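Local coordinates for protein transcription activator HlyU (Vibrio vulnificus, PDB 3JTH) that probably binds DNA as a dimeric winged-helix regulator of the ArsR family and activates transcription of virulence genes such as the toxin gene rtxA, at residues 27-32 against 64-69. Residues are numbered along the deposited sequence; the frame is centred on the assembly and turned at random.
Sequences QILCML and GLVTTR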
ATOM      1  N   GLN A  27      -1.698  -2.510 -11.832  1.00 27.27           N
ATOM      2  CA  GLN A  27      -1.244  -2.235 -13.186  1.00 27.98           C
ATOM      3  C   GLN A  27      -2.201  -1.249 -13.846  1.00 26.89           C
ATOM      4  O   GLN A  27      -1.784  -0.323 -14.533  1.00 24.97           O
ATOM      5  CB  GLN A  27      -1.166  -3.533 -13.988  1.00 26.42           C
ATOM      6  CG  GLN A  27      -0.114  -4.496 -13.458  1.00 28.40           C
ATOM      7  CD  GLN A  27      -0.093  -5.826 -14.206  1.00 31.45           C
ATOM      8  OE1 GLN A  27       0.543  -6.787 -13.767  1.00 31.51           O
ATOM      9  NE2 GLN A  27      -0.787  -5.884 -15.335  1.00 29.00           N
ATOM     10  N   ILE A  28      -3.491  -1.455 -13.617  1.00 26.73           N
ATOM     11  CA  ILE A  28      -4.514  -0.587 -14.175  1.00 26.14           C
ATOM     12  C   ILE A  28      -4.404   0.803 -13.559  1.00 27.11           C
ATOM     13  O   ILE A  28      -4.448   1.809 -14.263  1.00 27.77           O
ATOM     14  CB  ILE A  28      -5.922  -1.145 -13.899  1.00 24.31           C
ATOM     15  CG1 ILE A  28      -6.139  -2.424 -14.716  1.00 26.51           C
ATOM     16  CG2 ILE A  28      -6.964  -0.088 -14.224  1.00 25.66           C
ATOM     17  CD1 ILE A  28      -7.365  -3.215 -14.288  1.00 27.53           C
ATOM     18  N   LEU A  29      -4.272   0.859 -12.240  1.00 23.43           N
ATOM     19  CA  LEU A  29      -4.154   2.144 -11.569  1.00 23.80           C
ATOM     20  C   LEU A  29      -2.914   2.899 -12.056  1.00 24.81           C
ATOM     21  O   LEU A  29      -2.969   4.107 -12.294  1.00 26.34           O
ATOM     22  CB  LEU A  29      -4.080   1.925 -10.062  1.00 23.13           C
ATOM     23  CG  LEU A  29      -5.395   1.449  -9.430  1.00 24.36           C
ATOM     24  CD1 LEU A  29      -5.142   0.996  -8.001  1.00 22.23           C
ATOM     25  CD2 LEU A  29      -6.419   2.573  -9.488  1.00 23.87           C
ATOM     26  N   CYS A  30      -1.804   2.181 -12.206  1.00 23.03           N
ATOM     27  CA  CYS A  30      -0.559   2.788 -12.656  1.00 24.13           C
ATOM     28  C   CYS A  30      -0.719   3.362 -14.063  1.00 28.33           C
ATOM     29  O   CYS A  30      -0.223   4.453 -14.353  1.00 29.79           O
ATOM     30  CB  CYS A  30       0.565   1.746 -12.628  1.00 29.61           C
ATOM     31  SG  CYS A  30       0.819   0.979 -10.999  1.00 38.64           S
HETATM   32  N   MSE A  31      -1.421   2.628 -14.927  1.00 27.79           N
HETATM   33  CA  MSE A  31      -1.654   3.050 -16.301  1.00 30.77           C
HETATM   34  C   MSE A  31      -2.506   4.300 -16.389  1.00 30.37           C
HETATM   35  O   MSE A  31      -2.408   5.057 -17.364  1.00 30.50           O
HETATM   36  CB  MSE A  31      -2.342   1.934 -17.093  1.00 49.21           C
HETATM   37  CG  MSE A  31      -1.427   0.802 -17.504  1.00 59.23           C
HETATM   38 SE   MSE A  31       0.067   1.444 -18.557  1.00 78.27          SE
HETATM   39  CE  MSE A  31      -0.919   2.053 -20.107  1.00 68.54           C
ATOM     40  N   LEU A  32      -3.351   4.509 -15.382  1.00 30.84           N
ATOM     41  CA  LEU A  32      -4.234   5.671 -15.365  1.00 30.99           C
ATOM     42  C   LEU A  32      -3.579   6.865 -14.710  1.00 31.23           C
ATOM     43  O   LEU A  32      -4.225   7.885 -14.494  1.00 32.00           O
ATOM     44  CB  LEU A  32      -5.560   5.347 -14.649  1.00 22.57           C
ATOM     45  CG  LEU A  32      -6.328   4.201 -15.319  1.00 24.73           C
ATOM     46  CD1 LEU A  32      -7.645   3.915 -14.610  1.00 23.51           C
ATOM     47  CD2 LEU A  32      -6.571   4.580 -16.768  1.00 26.29           C
ATOM     48  N   GLY A  64     -14.324   3.143  -5.552  1.00 54.48           N
ATOM     49  CA  GLY A  64     -14.162   4.538  -5.916  1.00 52.98           C
ATOM     50  C   GLY A  64     -12.748   4.993  -6.213  1.00 51.09           C
ATOM     51  O   GLY A  64     -12.397   6.131  -5.904  1.00 52.43           O
ATOM     52  N   LEU A  65     -11.932   4.125  -6.805  1.00 45.00           N
ATOM     53  CA  LEU A  65     -10.554   4.490  -7.134  1.00 42.98           C
ATOM     54  C   LEU A  65     -10.412   4.957  -8.583  1.00 40.80           C
ATOM     55  O   LEU A  65      -9.396   5.539  -8.961  1.00 40.91           O
ATOM     56  CB  LEU A  65      -9.604   3.313  -6.876  1.00 46.72           C
ATOM     57  CG  LEU A  65      -9.349   2.917  -5.415  1.00 47.28           C
ATOM     58  CD1 LEU A  65      -8.324   1.797  -5.357  1.00 46.83           C
ATOM     59  CD2 LEU A  65      -8.854   4.122  -4.628  1.00 45.95           C
ATOM     60  N   VAL A  66     -11.435   4.701  -9.387  1.00 37.39           N
ATOM     61  CA  VAL A  66     -11.429   5.088 -10.791  1.00 36.81           C
ATOM     62  C   VAL A  66     -12.810   5.580 -11.187  1.00 37.13           C
ATOM     63  O   VAL A  66     -13.806   5.139 -10.620  1.00 37.77           O
ATOM     64  CB  VAL A  66     -11.050   3.887 -11.693  1.00 41.09           C
ATOM     65  CG1 VAL A  66     -11.246   4.237 -13.158  1.00 41.33           C
ATOM     66  CG2 VAL A  66      -9.603   3.487 -11.440  1.00 38.10           C
ATOM     67  N   THR A  67     -12.870   6.506 -12.142  1.00 34.54           N
ATOM     68  CA  THR A  67     -14.145   7.035 -12.617  1.00 36.43           C
ATOM     69  C   THR A  67     -14.195   6.908 -14.127  1.00 36.87           C
ATOM     70  O   THR A  67     -13.229   6.478 -14.752  1.00 34.38           O
ATOM     71  CB  THR A  67     -14.338   8.524 -12.268  1.00 54.70           C
ATOM     72  OG1 THR A  67     -13.520   8.872 -11.150  1.00 58.05           O
ATOM     73  CG2 THR A  67     -15.784   8.782 -11.899  1.00 53.40           C
ATOM     74  N   THR A  68     -15.319   7.290 -14.717  1.00 40.61           N
ATOM     75  CA  THR A  68     -15.466   7.199 -16.160  1.00 45.01           C
ATOM     76  C   THR A  68     -15.893   8.524 -16.771  1.00 50.03           C
ATOM     77  O   THR A  68     -16.276   9.459 -16.055  1.00 48.82           O
ATOM     78  CB  THR A  68     -16.502   6.123 -16.547  1.00 39.60           C
ATOM     79  OG1 THR A  68     -17.743   6.395 -15.888  1.00 37.31           O
ATOM     80  CG2 THR A  68     -16.020   4.742 -16.132  1.00 38.59           C
ATOM     81  N   ARG A  69     -15.813   8.579 -18.099  1.00 54.92           N
ATOM     82  CA  ARG A  69     -16.174   9.745 -18.909  1.00 61.99           C
ATOM     83  C   ARG A  69     -16.498   9.159 -20.287  1.00 65.08           C
ATOM     84  O   ARG A  69     -15.597   8.738 -21.015  1.00 65.43           O
ATOM     85  CB  ARG A  69     -14.984  10.710 -18.990  1.00 89.36           C
ATOM     86  CG  ARG A  69     -15.304  12.106 -19.512  1.00 93.67           C
ATOM     87  CD  ARG A  69     -14.735  12.329 -20.906  1.00 97.76           C
ATOM     88  NE  ARG A  69     -15.732  12.131 -21.956  1.00101.64           N
ATOM     89  CZ  ARG A  69     -16.749  12.957 -22.183  1.00102.73           C
ATOM     90  NH1 ARG A  69     -16.908  14.043 -21.436  1.00103.21           N
ATOM     91  NH2 ARG A  69     -17.613  12.702 -23.157  1.00102.38           N
TER
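Leu29 and Leu32, on the last turn of helix 23-31 and just past it, face Leu65, just before strand 66-69, and Val66, its first residue. The backbones stay well apart: the nearest CA atoms, of Leu29 and Val66, are 7.9 Å from each other, so side chains alone bridge the gap. At Gly64, whose positive phi of 58° suits a glycine, a Schellman motif closes helix 50-62 and turns the chain into the strand.

Val66 is the hub. Its CG1 lies anti to the backbone N (chi1 172°), which leaves CG2 beside that N; CG2 reaches both leucines and CG1 only Leu32. CG2 of Val66 sits 3.8 Å from Leu29 CD2 and equally 3.8 Å from Leu32 CD1, resting over the gap between the two leucine methyls. Val66 CG1 meets the same Leu32 CD1 at 3.9 Å, the two side chains crossing at about a right angle. Leu29 also extends CD2 to the CB of Leu65, a looser touch at 4.2 Å.

Leu79 of strand 76-79 packs on both Leu29 and Leu32, while Val84 of helix 82-94 covers Leu29 and Leu65. All four touching residues are buried, and only methyl and methylene groups meet. The contact is thus purely apolar, seating the first strand of the beta-hairpin wing on the helical core of the winged-helix fold by shape and exclusion of water, without directional bonds.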